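Local coordinates for DNA polymerase (Pyrobaculum calidifontis, PDB 5MDN), which probably catalyses the addition of deoxyribonucleotides from their triphosphates to a growing DNA strand, as a member of the family B DNA polymerases, at residues Ile428-Leu434 with Ser533-Ala538; Val186-Ala190 with Leu329-Val333. All coordinates share one frame; numbering follows the deposited sequence.

How the interactions relate
Interaction 2 is the first to close along the chain: strand 186-193 and helix 326-356 meet after a loop of 138 residues, which holds three further strands of the mixed exonuclease sheet, 198-202, 226-229 and 274-277; strand 165-172 comes before it. Interaction 1 then opens in helix 424-431 and closes in helix 528-551, enclosing 98 residues, about half of them helical, among them the long helices 468-486 and 495-512. The two loops follow one another in series and neither nest nor cross. Interaction 2 ties the exonuclease sheet to helix 326-356; interaction 1 joins two helices of the polymerase region. Their centres lie about 53 Å apart, on opposite sides of the chain's centre.

Interaction 1 (Ile428-Leu434 with Ser533-Ala538); sequences IMMKYNL and SVTAFA
I428 and V534 bring the two backbones nearest, their CA atoms 6.6 Å apart, where the last turn of helix 424-431 meets helix 528-551. The first helix ends in a Schellman motif: N433, with positive phi, is the C-prime residue, L434 N bonds to M429 O at 3.1 Å, and the N433 N to M430 O bond is weak. This reversal turns L434 back toward the second helix, where its CD2 lies 4.2 Å from V534 CG2. Both helices belong to the palm of a family B polymerase; helix 424-431 lies in the conserved motif A region, and helix 528-551 leads into the hairpin 556-560/563-567. One turn on from I428, Y432 lays its ring against F537 in a face-to-face stack, centroids 3.9 Å apart and planes tilted by 19°. The stack is displaced: F537 CE1 sits over the centre of the tyrosine ring, whereas Y432 CD2 falls toward the rim of the phenylalanine. I428 CG1 stands anti to the carbonyl carbon (chi1 -86°), and the branch runs on to place CD1 3.8 Å from A538 CB and beside the backbone of F537. The CG2 branch of I428 touches F537 CB and V534 CG1, 4.1 Å from the latter. On the next residue M429 CG reaches V534 CG2 at 3.7 Å, while M514 and L518 of helix 514-519 pack against the same methionine.

Interaction 2 (Val186-Ala190 with Leu329-Val333); sequences VVMLA and LMRYV
M188 reaches from strand 186-193 to helix 326-356 and meets the flank of M330, the two side chains crossing at about a right angle. With chi1 at -86° its CG lies beside the backbone N, and the chain, extended from there, carries the thioether across to the helix surface. There CE comes to 3.7 Å from M330 CB, while SD lies 3.8 Å from M330 CA. The same sulfur is flanked by two neighbours one helical turn apart, L329 CG at 4.3 Å and V333 CG2 at 4.1 Å, the valine meeting it at a slant. Cutting M188 back to an alanine here is likely to open a gap between L329, M330 and V333 and to leave the M330 side chain without the methyl it rests against. V333 uses its other branch on the next inward-facing strand residue: CG1 approaches A190 CB at 3.5 Å. At the far end V187 CG1 meets L329 CD2 more distantly, at 4.4 Å. No hydrogen bond links the segments, and the contact is apolar throughout. The axes run 9.1 Å apart at 39°, so helix and strand point broadly the same way. V187 and M188 both face E171 on strand 165-172 in a classic beta bulge, which helps explain why these consecutive residues both direct their side chains at the helix. V333 also touches E171, and its side chain is about 4 Å from that of D169, a magnesium ligand in a structure of this protein. A helix laid on the mixed sheet beside a metal-binding aspartate is characteristic of the RNase H-like exonuclease domain of family B polymerases.

Interaction 1 (Ile428-Leu434 with Ser533-Ala538)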
# COMPACT_ATOMS: atom_id res chain seq x y z
N ILE A 428 17.42 11.55 15.14
CA ILE A 428 17.06 12.85 15.69
C ILE A 428 16.11 12.69 16.87
O ILE A 428 16.29 13.30 17.93
CB ILE A 428 16.46 13.75 14.60
CG1 ILE A 428 17.57 14.48 13.85
CG2 ILE A 428 15.48 14.75 15.19
CD1 ILE A 428 17.11 15.11 12.56
N MET A 429 15.07 11.86 16.71
CA MET A 429 14.06 11.73 17.75
C MET A 429 14.57 10.98 18.97
O MET A 429 14.13 11.25 20.09
CB MET A 429 12.81 11.05 17.17
CG MET A 429 12.04 11.93 16.20
SD MET A 429 10.51 11.19 15.60
CE MET A 429 11.14 9.93 14.50
N MET A 430 15.49 10.03 18.78
CA MET A 430 16.07 9.33 19.92
C MET A 430 17.12 10.20 20.62
O MET A 430 17.09 10.34 21.85
CB MET A 430 16.69 8.00 19.49
CG MET A 430 15.68 6.92 19.15
SD MET A 430 16.43 5.40 18.52
CE MET A 430 17.26 5.99 17.04
N LYS A 431 18.04 10.78 19.86
CA LYS A 431 19.16 11.51 20.45
C LYS A 431 18.70 12.79 21.14
O LYS A 431 19.34 13.24 22.10
CB LYS A 431 20.20 11.82 19.37
CG LYS A 431 21.44 12.54 19.85
CD LYS A 431 22.39 12.79 18.68
CE LYS A 431 23.59 13.63 19.09
NZ LYS A 431 24.41 12.96 20.12
N TYR A 432 17.60 13.38 20.69
CA TYR A 432 17.06 14.59 21.30
C TYR A 432 15.76 14.35 22.04
O TYR A 432 15.19 15.31 22.58
CB TYR A 432 16.88 15.68 20.24
CG TYR A 432 18.19 16.11 19.61
CD1 TYR A 432 19.16 16.76 20.36
CD2 TYR A 432 18.47 15.84 18.28
CE1 TYR A 432 20.36 17.14 19.80
CE2 TYR A 432 19.67 16.22 17.71
CZ TYR A 432 20.61 16.87 18.48
OH TYR A 432 21.81 17.25 17.91
N ASN A 433 15.28 13.11 22.08
CA ASN A 433 14.14 12.72 22.91
C ASN A 433 12.89 13.54 22.57
O ASN A 433 12.22 14.09 23.45
CB ASN A 433 14.49 12.82 24.40
CG ASN A 433 13.56 12.00 25.27
OD1 ASN A 433 13.60 10.77 25.25
ND2 ASN A 433 12.74 12.68 26.06
N LEU A 434 12.57 13.61 21.28
CA LEU A 434 11.39 14.32 20.82
C LEU A 434 10.18 13.39 20.87
O LEU A 434 10.24 12.26 20.39
CB LEU A 434 11.59 14.85 19.40
CG LEU A 434 12.49 16.06 19.15
CD1 LEU A 434 13.05 16.65 20.44
CD2 LEU A 434 13.61 15.71 18.19
N SER A 533 9.99 20.37 15.15
CA SER A 533 11.31 20.24 15.77
C SER A 533 12.15 19.20 15.05
O SER A 533 13.37 19.37 14.92
CB SER A 533 11.16 19.88 17.25
OG SER A 533 10.46 20.90 17.95
N VAL A 534 11.53 18.12 14.58
CA VAL A 534 12.28 17.09 13.85
C VAL A 534 12.81 17.65 12.53
O VAL A 534 13.96 17.38 12.15
CB VAL A 534 11.40 15.85 13.62
CG1 VAL A 534 12.14 14.82 12.78
CG2 VAL A 534 11.00 15.23 14.95
N THR A 535 12.00 18.44 11.82
CA THR A 535 12.45 19.04 10.57
C THR A 535 13.60 20.01 10.81
O THR A 535 14.58 20.01 10.06
CB THR A 535 11.29 19.76 9.88
OG1 THR A 535 10.89 20.89 10.66
CG2 THR A 535 10.11 18.82 9.70
N ALA A 536 13.49 20.84 11.85
CA ALA A 536 14.51 21.86 12.08
C ALA A 536 15.85 21.24 12.43
O ALA A 536 16.90 21.69 11.95
CB ALA A 536 14.05 22.81 13.19
N PHE A 537 15.84 20.20 13.27
CA PHE A 537 17.06 19.42 13.48
C PHE A 537 17.52 18.79 12.17
O PHE A 537 18.72 18.78 11.87
CB PHE A 537 16.83 18.33 14.53
CG PHE A 537 17.04 18.80 15.94
CD1 PHE A 537 18.32 19.06 16.42
CD2 PHE A 537 15.97 18.96 16.81
CE1 PHE A 537 18.52 19.48 17.72
CE2 PHE A 537 16.17 19.39 18.11
CZ PHE A 537 17.44 19.64 18.57
N ALA A 538 16.58 18.28 11.37
CA ALA A 538 16.94 17.63 10.11
C ALA A 538 17.54 18.61 9.12
O ALA A 538 18.55 18.31 8.47
CB ALA A 538 15.71 16.95 9.51

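Interaction 2 (Val186-Ala190 with Leu329-Val333)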
# COMPACT_ATOMS: atom_id res chain seq x y z
N VAL A 186 -17.78 -14.47 -16.42
CA VAL A 186 -16.34 -14.66 -16.20
C VAL A 186 -15.82 -15.60 -17.28
O VAL A 186 -16.11 -16.80 -17.26
CB VAL A 186 -16.05 -15.20 -14.79
CG1 VAL A 186 -14.58 -15.54 -14.65
CG2 VAL A 186 -16.47 -14.18 -13.74
N VAL A 187 -15.06 -15.06 -18.23
CA VAL A 187 -14.69 -15.82 -19.42
C VAL A 187 -13.58 -16.82 -19.11
O VAL A 187 -13.66 -17.99 -19.50
CB VAL A 187 -14.29 -14.85 -20.55
CG1 VAL A 187 -13.07 -15.34 -21.31
CG2 VAL A 187 -15.47 -14.64 -21.50
N MET A 188 -12.53 -16.38 -18.41
CA MET A 188 -11.41 -17.25 -18.08
C MET A 188 -10.95 -16.97 -16.66
O MET A 188 -11.07 -15.85 -16.16
CB MET A 188 -10.23 -17.06 -19.05
CG MET A 188 -10.30 -17.89 -20.32
SD MET A 188 -8.85 -17.62 -21.36
CE MET A 188 -9.02 -18.97 -22.54
N LEU A 189 -10.43 -18.01 -16.01
CA LEU A 189 -9.88 -17.88 -14.67
C LEU A 189 -8.73 -18.88 -14.54
O LEU A 189 -8.97 -20.09 -14.54
CB LEU A 189 -10.94 -18.13 -13.60
CG LEU A 189 -10.63 -17.78 -12.14
CD1 LEU A 189 -11.92 -17.47 -11.39
CD2 LEU A 189 -9.87 -18.90 -11.45
N ALA A 190 -7.51 -18.38 -14.42
CA ALA A 190 -6.34 -19.22 -14.23
C ALA A 190 -5.93 -19.24 -12.76
O ALA A 190 -6.17 -18.28 -12.02
CB ALA A 190 -5.16 -18.75 -15.08
N LEU A 329 -5.46 -15.45 -26.11
CA LEU A 329 -6.07 -14.87 -24.92
C LEU A 329 -5.78 -15.73 -23.69
O LEU A 329 -5.67 -15.20 -22.58
CB LEU A 329 -7.57 -14.71 -25.11
CG LEU A 329 -8.37 -14.15 -23.92
CD1 LEU A 329 -7.97 -12.71 -23.63
CD2 LEU A 329 -9.86 -14.27 -24.16
N MET A 330 -5.65 -17.04 -23.88
CA MET A 330 -5.29 -17.92 -22.78
C MET A 330 -3.88 -17.63 -22.29
O MET A 330 -3.65 -17.43 -21.09
CB MET A 330 -5.42 -19.38 -23.22
CG MET A 330 -5.46 -20.38 -22.08
SD MET A 330 -5.48 -22.08 -22.68
CE MET A 330 -6.72 -22.80 -21.62
N ARG A 331 -2.91 -17.57 -23.22
CA ARG A 331 -1.53 -17.32 -22.82
C ARG A 331 -1.37 -15.95 -22.19
O ARG A 331 -0.51 -15.75 -21.33
CB ARG A 331 -0.60 -17.50 -24.02
CG ARG A 331 0.86 -17.43 -23.63
CD ARG A 331 1.60 -18.67 -24.10
NE ARG A 331 2.82 -18.90 -23.32
CZ ARG A 331 3.43 -20.07 -23.22
NH1 ARG A 331 2.94 -21.13 -23.85
NH2 ARG A 331 4.53 -20.19 -22.49
N TYR A 332 -2.18 -14.98 -22.62
CA TYR A 332 -2.25 -13.70 -21.91
C TYR A 332 -2.64 -13.93 -20.45
O TYR A 332 -2.05 -13.34 -19.54
CB TYR A 332 -3.23 -12.77 -22.61
CG TYR A 332 -3.50 -11.47 -21.88
CD1 TYR A 332 -2.58 -10.42 -21.92
CD2 TYR A 332 -4.68 -11.28 -21.17
CE1 TYR A 332 -2.83 -9.23 -21.26
CE2 TYR A 332 -4.93 -10.09 -20.50
CZ TYR A 332 -4.00 -9.07 -20.56
OH TYR A 332 -4.24 -7.89 -19.90
N VAL A 333 -3.65 -14.77 -20.22
CA VAL A 333 -4.09 -15.06 -18.86
C VAL A 333 -3.01 -15.83 -18.11
O VAL A 333 -2.78 -15.59 -16.91
CB VAL A 333 -5.43 -15.82 -18.90
CG1 VAL A 333 -5.75 -16.41 -17.55
CG2 VAL A 333 -6.54 -14.89 -19.35